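Local coordinates for tubulin-like protein CetZ2 (Haloferax volcanii, PDB 4B45) that binds GTP, which it probably hydrolyses, as a tubulin-like protein of the archaeal cytoskeleton and takes part in the control of cell shape, at residues A[97-102]-A[113-118]; A[131-136]-A[322-327]; A[148-153]-A[160-165]. All blocks are in the same frame, centred on the assembly; numbering follows the deposited sequence.

Contact 1. Residues A[97-102]-A[113-118]; sequences IFVVAG and PVLAKA
Val-99 projects from strand 96-102 toward Leu-115 and Ala-116 on the helix that lies over the sheet. One methyl, CG2, does the touching on the strand side. It sits 4.4 Å from CA of Ala-116 and 4.5 Å from CG of Leu-115, at the branch point of the leucine and not at the end of one of its methyls. With a chi1 of 170° the other methyl, CG1, lies anti to the backbone N, which leaves CG2 beside that N and turned to the helix. These are grazing van der Waals contacts, and the buried area of about 110 Å² is correspondingly small.

The small Ala-116 is consistent with this spacing: with only a methyl on the helix there, the valine comes close to the helix backbone, and the CA atoms of Val-99 and Ala-116 are 6.6 Å apart; Leu-115 adds its branch carbon beside it. A beta-branched valine suits an extended strand, whereas alanine and leucine favour helix. The two elements open a beta-alpha-beta unit, strand 96-102, helix 107-120 and strand 127-133, in the Rossmann-like GTPase domain of the tubulin/FtsZ family. The loop between them carries Gly-106, Ser-107 and Gly-108 of the GTP site, part of the glycine-rich tubulin signature, while the side chain of Val-99 stays about 11 Å from the bound nucleotide, in the apolar layer under the helix.

Pro-113 has no N-H to give to the preceding turn, and the helix is kinked there; regular bonding is present beyond it, with Lys-117 N 2.8 Å from Pro-113 O. Ala-112 and Leu-119 of the same helix also pack on Val-99, and Leu-115 reaches on to Ile-6 of strand 3-8 and Val-82 of helix 68-85.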
loop_
_atom_site.group_PDB
_atom_site.type_symbol
_atom_site.label_atom_id
_atom_site.label_comp_id
_atom_site.label_asym_id
_atom_site.label_seq_id
_atom_site.Cartn_x
_atom_site.Cartn_y
_atom_site.Cartn_z
ATOM N N ILE A 97 -11.040 -3.602 2.908
ATOM C CA ILE A 97 -10.876 -2.292 3.533
ATOM C C ILE A 97 -9.401 -2.040 3.829
ATOM O O ILE A 97 -8.722 -2.880 4.429
ATOM C CB ILE A 97 -11.678 -2.166 4.856
ATOM C CG1 ILE A 97 -13.176 -2.296 4.594
ATOM C CG2 ILE A 97 -11.397 -0.810 5.527
ATOM C CD1 ILE A 97 -14.009 -2.289 5.862
ATOM N N PHE A 98 -8.893 -0.901 3.377
ATOM C CA PHE A 98 -7.508 -0.520 3.665
ATOM C C PHE A 98 -7.447 0.554 4.752
ATOM O O PHE A 98 -8.018 1.628 4.584
ATOM C CB PHE A 98 -6.823 0.016 2.408
ATOM C CG PHE A 98 -6.247 -1.056 1.508
ATOM C CD1 PHE A 98 -4.966 -1.531 1.717
ATOM C CD2 PHE A 98 -6.984 -1.562 0.446
ATOM C CE1 PHE A 98 -4.422 -2.502 0.883
ATOM C CE2 PHE A 98 -6.454 -2.528 -0.388
ATOM C CZ PHE A 98 -5.163 -2.995 -0.167
ATOM N N VAL A 99 -6.790 0.255 5.872
ATOM C CA VAL A 99 -6.480 1.293 6.848
ATOM C C VAL A 99 -5.101 1.854 6.491
ATOM O O VAL A 99 -4.098 1.153 6.602
ATOM C CB VAL A 99 -6.492 0.776 8.313
ATOM C CG1 VAL A 99 -5.915 1.834 9.255
ATOM C CG2 VAL A 99 -7.904 0.409 8.754
ATOM N N VAL A 100 -5.053 3.106 6.040
ATOM C CA VAL A 100 -3.800 3.700 5.558
ATOM C C VAL A 100 -3.147 4.573 6.641
ATOM O O VAL A 100 -3.760 5.520 7.129
ATOM C CB VAL A 100 -4.057 4.551 4.291
ATOM C CG1 VAL A 100 -2.767 4.989 3.661
ATOM C CG2 VAL A 100 -4.915 3.771 3.290
ATOM N N ALA A 101 -1.906 4.259 7.012
ATOM C CA ALA A 101 -1.240 4.973 8.102
ATOM C C ALA A 101 0.280 5.094 7.971
ATOM O O ALA A 101 0.959 4.196 7.464
ATOM C CB ALA A 101 -1.573 4.327 9.427
ATOM N N GLY A 102 0.797 6.227 8.434
ATOM C CA GLY A 102 2.210 6.370 8.717
ATOM C C GLY A 102 2.478 5.705 10.051
ATOM O O GLY A 102 1.923 6.104 11.069
ATOM N N PRO A 113 -3.801 0.332 14.518
ATOM C CA PRO A 113 -4.063 -1.039 14.967
ATOM C C PRO A 113 -5.431 -1.146 15.617
ATOM O O PRO A 113 -6.139 -2.136 15.428
ATOM C CB PRO A 113 -2.993 -1.264 16.038
ATOM C CG PRO A 113 -1.929 -0.261 15.744
ATOM C CD PRO A 113 -2.646 0.925 15.213
ATOM N N VAL A 114 -5.784 -0.124 16.395
ATOM C CA VAL A 114 -7.071 -0.082 17.062
ATOM C C VAL A 114 -8.232 -0.156 16.063
ATOM O O VAL A 114 -9.144 -0.958 16.220
ATOM C CB VAL A 114 -7.177 1.176 17.931
ATOM C CG1 VAL A 114 -8.539 1.259 18.589
ATOM C CG2 VAL A 114 -6.067 1.168 18.972
ATOM N N LEU A 115 -8.187 0.678 15.033
ATOM C CA LEU A 115 -9.230 0.674 14.019
ATOM C C LEU A 115 -9.214 -0.629 13.190
ATOM O O LEU A 115 -10.274 -1.177 12.827
ATOM C CB LEU A 115 -9.074 1.902 13.124
ATOM C CG LEU A 115 -10.199 2.197 12.145
ATOM C CD1 LEU A 115 -11.496 2.285 12.908
ATOM C CD2 LEU A 115 -9.917 3.490 11.380
ATOM N N ALA A 116 -8.021 -1.142 12.911
ATOM C CA ALA A 116 -7.911 -2.384 12.145
ATOM C C ALA A 116 -8.547 -3.527 12.922
ATOM O O ALA A 116 -9.322 -4.305 12.371
ATOM C CB ALA A 116 -6.461 -2.705 11.818
ATOM N N LYS A 117 -8.222 -3.611 14.207
ATOM C CA LYS A 117 -8.756 -4.662 15.064
ATOM C C LYS A 117 -10.267 -4.527 15.262
ATOM O O LYS A 117 -10.972 -5.519 15.401
ATOM C CB LYS A 117 -8.044 -4.663 16.416
ATOM C CG LYS A 117 -8.530 -5.730 17.367
ATOM C CD LYS A 117 -7.772 -5.680 18.680
ATOM C CE LYS A 117 -8.204 -6.813 19.603
ATOM N NZ LYS A 117 -7.362 -6.877 20.833
ATOM N N ALA A 118 -10.769 -3.297 15.267
ATOM C CA ALA A 118 -12.209 -3.094 15.381
ATOM C C ALA A 118 -12.952 -3.540 14.109
ATOM O O ALA A 118 -13.991 -4.205 14.180
ATOM C CB ALA A 118 -12.514 -1.639 15.713
#

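Contact 2. Residues A[131-136]-A[322-327]; sequences GILPGA and SERVES. With GSP (5'-guanosine-diphosphate-monothiophosphate), chain C.
Behind the sugar and base of the nucleotide pocket, Arg-324 of the C-terminal domain reaches across to Leu-133 and Pro-134, where strand 127-133 of the GTPase domain runs out into a loop. NH2 of Arg-324 donates to the carbonyl O of Pro-134 at 3.0 Å, a bent bond with an N-H...O angle of 143°; the donor is tilted 28° from the carbonyl plane. A water doubles the link: it donates to the same O of Pro-134 at 2.7 Å and, lying in the guanidinium plane, accepts from NH1 of Arg-324 at 3.1 Å. Over one face of the guanidinium, offset toward the rim, lies CD2 of Leu-133, 4.0 Å from CZ of Arg-324. CG of the arginine is anti to the backbone N and the chain bends at chi2 (54°), a course that ends with the guanidinium beside the strand end. Arginine suits the place, being long and having several N-H groups: NH2 also forms a salt bridge with OD1 of Asp-164, which probably balances its charge.

The other side of the strand end faces GSP: CD1 of Ile-132 packs 3.7 Å from N2 of the guanine, and CB of Pro-134 is 3.8 Å from O3' of the ribose. Ser-322 is the N-cap of helix 323-340, its OG accepting a weak, straight bond from Val-325 N. The first turn of that helix faces the strand end, while strands 96-102 and 159-164 flank strand 127-133 in the sheet and helix 140-156 packs on Pro-134 through Gln-143 and Ala-146.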
loop_
_atom_site.group_PDB
_atom_site.type_symbol
_atom_site.label_atom_id
_atom_site.label_comp_id
_atom_site.label_asym_id
_atom_site.label_seq_id
_atom_site.Cartn_x
_atom_site.Cartn_y
_atom_site.Cartn_z
ATOM N N GLY A 131 0.741 0.453 5.336
ATOM C CA GLY A 131 1.563 1.096 6.348
ATOM C C GLY A 131 2.826 1.737 5.813
ATOM O O GLY A 131 3.574 1.106 5.055
ATOM N N ILE A 132 3.074 2.983 6.215
ATOM C CA ILE A 132 4.299 3.694 5.809
ATOM C C ILE A 132 5.406 3.585 6.846
ATOM O O ILE A 132 5.265 4.041 7.993
ATOM C CB ILE A 132 4.034 5.176 5.516
ATOM C CG1 ILE A 132 3.107 5.320 4.308
ATOM C CG2 ILE A 132 5.340 5.921 5.258
ATOM C CD1 ILE A 132 2.239 6.572 4.360
ATOM N N LEU A 133 6.511 2.971 6.434
ATOM C CA LEU A 133 7.684 2.811 7.282
ATOM C C LEU A 133 8.509 4.102 7.249
ATOM O O LEU A 133 8.708 4.676 6.181
ATOM C CB LEU A 133 8.513 1.637 6.760
ATOM C CG LEU A 133 9.303 0.789 7.754
ATOM C CD1 LEU A 133 8.363 0.116 8.741
ATOM C CD2 LEU A 133 10.143 -0.243 6.999
ATOM N N PRO A 134 8.974 4.577 8.419
ATOM C CA PRO A 134 9.749 5.818 8.423
ATOM C C PRO A 134 11.108 5.601 7.791
ATOM O O PRO A 134 11.668 4.513 7.887
ATOM C CB PRO A 134 9.936 6.113 9.919
ATOM C CG PRO A 134 9.860 4.779 10.577
ATOM C CD PRO A 134 8.853 3.990 9.765
ATOM N N GLY A 135 11.650 6.634 7.165
ATOM C CA GLY A 135 13.011 6.552 6.680
ATOM C C GLY A 135 13.985 6.335 7.822
ATOM O O GLY A 135 13.748 6.775 8.964
ATOM N N ALA A 136 15.090 5.668 7.505
ATOM C CA ALA A 136 16.121 5.341 8.479
ATOM C C ALA A 136 16.759 6.560 9.162
ATOM O O ALA A 136 17.335 6.432 10.248
ATOM C CB ALA A 136 17.193 4.467 7.827
ATOM N N SER A 322 13.600 -10.096 5.309
ATOM C CA SER A 322 13.971 -8.858 4.634
ATOM C C SER A 322 14.977 -8.070 5.459
ATOM O O SER A 322 14.718 -7.743 6.617
ATOM C CB SER A 322 12.741 -7.987 4.402
ATOM O OG SER A 322 13.124 -6.680 4.021
ATOM N N GLU A 323 16.119 -7.762 4.850
ATOM C CA GLU A 323 17.208 -7.048 5.521
ATOM C C GLU A 323 16.717 -5.726 6.102
ATOM O O GLU A 323 17.068 -5.356 7.219
ATOM C CB GLU A 323 18.338 -6.777 4.529
ATOM C CG GLU A 323 19.730 -7.054 5.061
ATOM C CD GLU A 323 20.723 -7.374 3.950
ATOM O OE1 GLU A 323 20.355 -7.222 2.762
ATOM O OE2 GLU A 323 21.866 -7.787 4.264
ATOM N N ARG A 324 15.903 -5.030 5.316
ATOM C CA ARG A 324 15.359 -3.737 5.679
ATOM C C ARG A 324 14.444 -3.849 6.902
ATOM O O ARG A 324 14.583 -3.068 7.849
ATOM C CB ARG A 324 14.613 -3.123 4.477
ATOM C CG ARG A 324 13.770 -1.881 4.804
ATOM C CD ARG A 324 14.567 -0.777 5.511
ATOM N NE ARG A 324 13.831 0.481 5.448
ATOM C CZ ARG A 324 13.760 1.382 6.425
ATOM N NH1 ARG A 324 14.372 1.180 7.589
ATOM N NH2 ARG A 324 13.054 2.487 6.235
ATOM N N VAL A 325 13.525 -4.818 6.887
ATOM C CA VAL A 325 12.671 -5.065 8.055
ATOM C C VAL A 325 13.485 -5.440 9.294
ATOM O O VAL A 325 13.288 -4.886 10.376
ATOM C CB VAL A 325 11.591 -6.152 7.776
ATOM C CG1 VAL A 325 10.794 -6.467 9.050
ATOM C CG2 VAL A 325 10.646 -5.673 6.706
ATOM N N GLU A 326 14.417 -6.369 9.132
ATOM C CA GLU A 326 15.234 -6.795 10.256
ATOM C C GLU A 326 16.107 -5.657 10.773
ATOM O O GLU A 326 16.266 -5.488 11.982
ATOM C CB GLU A 326 16.091 -7.988 9.864
ATOM C CG GLU A 326 15.271 -9.209 9.477
ATOM C CD GLU A 326 16.095 -10.249 8.737
ATOM O OE1 GLU A 326 17.180 -9.894 8.225
ATOM O OE2 GLU A 326 15.659 -11.418 8.674
ATOM N N SER A 327 16.674 -4.881 9.855
ATOM C CA SER A 327 17.455 -3.718 10.241
ATOM C C SER A 327 16.556 -2.728 10.982
ATOM O O SER A 327 16.925 -2.210 12.037
ATOM C CB SER A 327 18.086 -3.062 9.014
ATOM O OG SER A 327 18.731 -1.864 9.382
HETATM P PG GSP C . 1.966 13.216 14.862
HETATM O O3B GSP C . 0.785 12.274 14.323
HETATM S S1G GSP C . 3.889 12.515 14.563
HETATM O O2G GSP C . 1.846 14.633 14.230
HETATM O O3G GSP C . 1.769 13.227 16.325
HETATM P PB GSP C . 0.615 11.675 12.852
HETATM O O1B GSP C . -0.373 12.431 11.998
HETATM O O2B GSP C . 0.103 10.249 13.000
HETATM P PA GSP C . 2.205 11.443 10.551
HETATM O O1A GSP C . 2.659 12.690 9.841
HETATM O O2A GSP C . 1.002 10.905 9.820
HETATM O O3A GSP C . 1.988 11.673 12.087
HETATM O "O5'" GSP C . 3.268 10.316 10.445
HETATM C "C5'" GSP C . 4.634 10.560 10.432
HETATM C "C4'" GSP C . 5.361 9.616 9.572
HETATM O "O4'" GSP C . 4.781 9.568 8.303
HETATM C "C3'" GSP C . 6.765 10.014 9.361
HETATM O "O3'" GSP C . 7.468 8.850 9.150
HETATM C "C2'" GSP C . 6.745 10.802 8.133
HETATM O "O2'" GSP C . 7.962 10.677 7.480
HETATM C "C1'" GSP C . 5.715 10.142 7.353
HETATM N N9 GSP C . 4.944 10.989 6.466
HETATM C C8 GSP C . 4.390 12.168 6.766
HETATM N N7 GSP C . 3.708 12.620 5.695
HETATM C C5 GSP C . 3.824 11.697 4.693
HETATM C C6 GSP C . 3.310 11.636 3.369
HETATM O O6 GSP C . 2.533 12.649 2.840
HETATM N N1 GSP C . 3.620 10.557 2.611
HETATM C C2 GSP C . 4.383 9.559 3.110
HETATM N N2 GSP C . 4.673 8.417 2.234
HETATM N N3 GSP C . 4.882 9.571 4.356
HETATM C C4 GSP C . 4.611 10.655 5.173
HETATM O O HOH W 1 13.411 3.361 9.530
#

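Contact 3. Residues A[148-153]-A[160-165]; sequences RSLKTV and VLLVDN. With GSP (5'-guanosine-diphosphate-monothiophosphate), chain C.
Helix 140-156 returns along strand 159-164, and Leu-150 and Val-153 on its inner side meet Val-160 and Leu-162. The methyls CG2 of Val-153 and CG2 of Val-160 press together at 3.6 Å, the two side chains crossing at about a right angle. Chi1 of -64° puts CG2 of Val-153 between the backbone N and the carbonyl carbon, a less favoured place that brings it onto the strand. The longer Leu-150 reaches with CD1 to 4.0 Å from CD2 of Leu-162, in a similar crossing, and to 4.2 Å from CG1 of Val-160. Branched apolar residues suit this buried layer between the last two elements of the beta-alpha-beta unit begun by strand 127-133; the N-to-C directions of segments 148-153 and 160-164 differ by 152°, nearly antiparallel.

Just past the strand, Asn-165 reads the guanine with both ends of its amide. OD1 of Asn-165 accepts from GSP N2 at 3.1 Å, and ND2 of Asn-165 donates to GSP N3 at 3.3 Å, the straighter bond at 162°. A leucine here would probably leave N2 and N3 of the base without these mates and weaken the hold on guanine. Asn-165 also packs on Tyr-179 and Ile-182.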
loop_
_atom_site.group_PDB
_atom_site.type_symbol
_atom_site.label_atom_id
_atom_site.label_comp_id
_atom_site.label_asym_id
_atom_site.label_seq_id
_atom_site.Cartn_x
_atom_site.Cartn_y
_atom_site.Cartn_z
ATOM N N ARG A 148 6.589 -0.737 17.307
ATOM C CA ARG A 148 5.427 -1.221 18.039
ATOM C C ARG A 148 4.185 -1.321 17.156
ATOM O O ARG A 148 3.453 -2.313 17.198
ATOM C CB ARG A 148 5.142 -0.283 19.217
ATOM C CG ARG A 148 6.187 -0.357 20.304
ATOM C CD ARG A 148 6.084 0.808 21.277
ATOM N NE ARG A 148 6.969 0.603 22.422
ATOM C CZ ARG A 148 7.200 1.505 23.372
ATOM N NH1 ARG A 148 6.619 2.700 23.325
ATOM N NH2 ARG A 148 8.017 1.207 24.371
ATOM N N SER A 149 3.939 -0.276 16.373
ATOM C CA SER A 149 2.791 -0.251 15.483
ATOM C C SER A 149 2.830 -1.421 14.490
ATOM O O SER A 149 1.836 -2.134 14.308
ATOM C CB SER A 149 2.769 1.078 14.726
ATOM O OG SER A 149 1.538 1.245 14.052
ATOM N N LEU A 150 3.983 -1.614 13.845
ATOM C CA LEU A 150 4.150 -2.682 12.860
ATOM C C LEU A 150 3.891 -4.034 13.501
ATOM O O LEU A 150 3.233 -4.897 12.917
ATOM C CB LEU A 150 5.559 -2.667 12.255
ATOM C CG LEU A 150 5.843 -3.801 11.260
ATOM C CD1 LEU A 150 4.825 -3.780 10.145
ATOM C CD2 LEU A 150 7.265 -3.705 10.684
ATOM N N LYS A 151 4.397 -4.207 14.715
ATOM C CA LYS A 151 4.189 -5.451 15.432
ATOM C C LYS A 151 2.698 -5.672 15.672
ATOM O O LYS A 151 2.191 -6.760 15.482
ATOM C CB LYS A 151 4.950 -5.437 16.755
ATOM C CG LYS A 151 5.856 -6.629 16.965
ATOM C CD LYS A 151 6.389 -6.641 18.391
ATOM C CE LYS A 151 6.966 -8.000 18.770
ATOM N NZ LYS A 151 7.477 -8.034 20.175
ATOM N N THR A 152 1.993 -4.624 16.070
ATOM C CA THR A 152 0.586 -4.778 16.410
ATOM C C THR A 152 -0.285 -5.016 15.182
ATOM O O THR A 152 -1.121 -5.921 15.178
ATOM C CB THR A 152 0.036 -3.567 17.177
ATOM O OG1 THR A 152 0.871 -3.292 18.311
ATOM C CG2 THR A 152 -1.376 -3.853 17.647
ATOM N N VAL A 153 -0.101 -4.209 14.143
ATOM C CA VAL A 153 -0.912 -4.385 12.943
ATOM C C VAL A 153 -0.661 -5.726 12.259
ATOM O O VAL A 153 -1.574 -6.286 11.657
ATOM C CB VAL A 153 -0.765 -3.227 11.934
ATOM C CG1 VAL A 153 -1.289 -1.941 12.542
ATOM C CG2 VAL A 153 0.686 -3.075 11.461
ATOM N N VAL A 160 -0.391 -6.539 6.155
ATOM C CA VAL A 160 0.183 -5.212 6.183
ATOM C C VAL A 160 1.058 -5.003 4.953
ATOM O O VAL A 160 2.164 -5.520 4.877
ATOM C CB VAL A 160 0.995 -4.999 7.481
ATOM C CG1 VAL A 160 1.595 -3.585 7.527
ATOM C CG2 VAL A 160 0.097 -5.229 8.684
ATOM N N LEU A 161 0.553 -4.241 3.987
ATOM C CA LEU A 161 1.333 -3.872 2.818
ATOM C C LEU A 161 2.234 -2.681 3.189
ATOM O O LEU A 161 1.752 -1.601 3.539
ATOM C CB LEU A 161 0.390 -3.529 1.657
ATOM C CG LEU A 161 0.978 -2.923 0.378
ATOM C CD1 LEU A 161 2.054 -3.817 -0.200
ATOM C CD2 LEU A 161 -0.131 -2.622 -0.664
ATOM N N LEU A 162 3.543 -2.877 3.131
ATOM C CA LEU A 162 4.469 -1.859 3.618
ATOM C C LEU A 162 5.055 -0.995 2.521
ATOM O O LEU A 162 5.473 -1.490 1.473
ATOM C CB LEU A 162 5.617 -2.499 4.399
ATOM C CG LEU A 162 5.379 -2.946 5.841
ATOM C CD1 LEU A 162 6.688 -3.492 6.439
ATOM C CD2 LEU A 162 4.828 -1.790 6.683
ATOM N N VAL A 163 5.097 0.302 2.790
ATOM C CA VAL A 163 5.792 1.261 1.956
ATOM C C VAL A 163 6.986 1.802 2.722
ATOM O O VAL A 163 6.831 2.421 3.781
ATOM C CB VAL A 163 4.881 2.459 1.633
ATOM C CG1 VAL A 163 5.650 3.512 0.841
ATOM C CG2 VAL A 163 3.646 1.999 0.896
ATOM N N ASP A 164 8.177 1.580 2.187
ATOM C CA ASP A 164 9.390 2.156 2.748
ATOM C C ASP A 164 9.677 3.528 2.107
ATOM O O ASP A 164 9.999 3.608 0.919
ATOM C CB ASP A 164 10.546 1.181 2.515
ATOM C CG ASP A 164 11.860 1.657 3.108
ATOM O OD1 ASP A 164 11.877 2.633 3.897
ATOM O OD2 ASP A 164 12.891 1.029 2.788
ATOM N N ASN A 165 9.549 4.604 2.886
ATOM C CA ASN A 165 9.810 5.951 2.380
ATOM C C ASN A 165 11.203 6.090 1.787
ATOM O O ASN A 165 11.412 6.813 0.811
ATOM C CB ASN A 165 9.623 7.007 3.488
ATOM C CG ASN A 165 8.171 7.442 3.640
ATOM O OD1 ASN A 165 7.296 6.951 2.921
ATOM N ND2 ASN A 165 7.906 8.368 4.587
HETATM P PG GSP C . 1.966 13.216 14.862
HETATM O O3B GSP C . 0.785 12.274 14.323
HETATM S S1G GSP C . 3.889 12.515 14.563
HETATM O O2G GSP C . 1.846 14.633 14.230
HETATM O O3G GSP C . 1.769 13.227 16.325
HETATM P PB GSP C . 0.615 11.675 12.852
HETATM O O1B GSP C . -0.373 12.431 11.998
HETATM O O2B GSP C . 0.103 10.249 13.000
HETATM P PA GSP C . 2.205 11.443 10.551
HETATM O O1A GSP C . 2.659 12.690 9.841
HETATM O O2A GSP C . 1.002 10.905 9.820
HETATM O O3A GSP C . 1.988 11.673 12.087
HETATM O "O5'" GSP C . 3.268 10.316 10.445
HETATM C "C5'" GSP C . 4.634 10.560 10.432
HETATM C "C4'" GSP C . 5.361 9.616 9.572
HETATM O "O4'" GSP C . 4.781 9.568 8.303
HETATM C "C3'" GSP C . 6.765 10.014 9.361
HETATM O "O3'" GSP C . 7.468 8.850 9.150
HETATM C "C2'" GSP C . 6.745 10.802 8.133
HETATM O "O2'" GSP C . 7.962 10.677 7.480
HETATM C "C1'" GSP C . 5.715 10.142 7.353
HETATM N N9 GSP C . 4.944 10.989 6.466
HETATM C C8 GSP C . 4.390 12.168 6.766
HETATM N N7 GSP C . 3.708 12.620 5.695
HETATM C C5 GSP C . 3.824 11.697 4.693
HETATM C C6 GSP C . 3.310 11.636 3.369
HETATM O O6 GSP C . 2.533 12.649 2.840
HETATM N N1 GSP C . 3.620 10.557 2.611
HETATM C C2 GSP C . 4.383 9.559 3.110
HETATM N N2 GSP C . 4.673 8.417 2.234
HETATM N N3 GSP C . 4.882 9.571 4.356
HETATM C C4 GSP C . 4.611 10.655 5.173
#

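How the contacts relate
All three contacts rest on neighbouring parallel strands, 96-102, 127-133 and 159-164. Contact 1 joins contact 2 through a probable backbone bond, Ala-101 O to Ile-132 N at 2.7 Å, and contact 3 through its helix, where CB of Pro-113 packs 3.5 Å from CG2 of Thr-152. Contacts 2 and 3 lie closest, their centres about 8 Å apart, with a probable bond from Leu-133 N to Val-163 O at 2.7 Å; Arg-324 NH2 to Asp-164 OD1 is 2.6 Å. In sequence, contact 3 falls inside the long loop closed by contact 2. Those two touch the nucleotide, and CG2 of Ile-132 packs against the amide of Asn-165 beside the guanine, whereas contact 1 lies farther off.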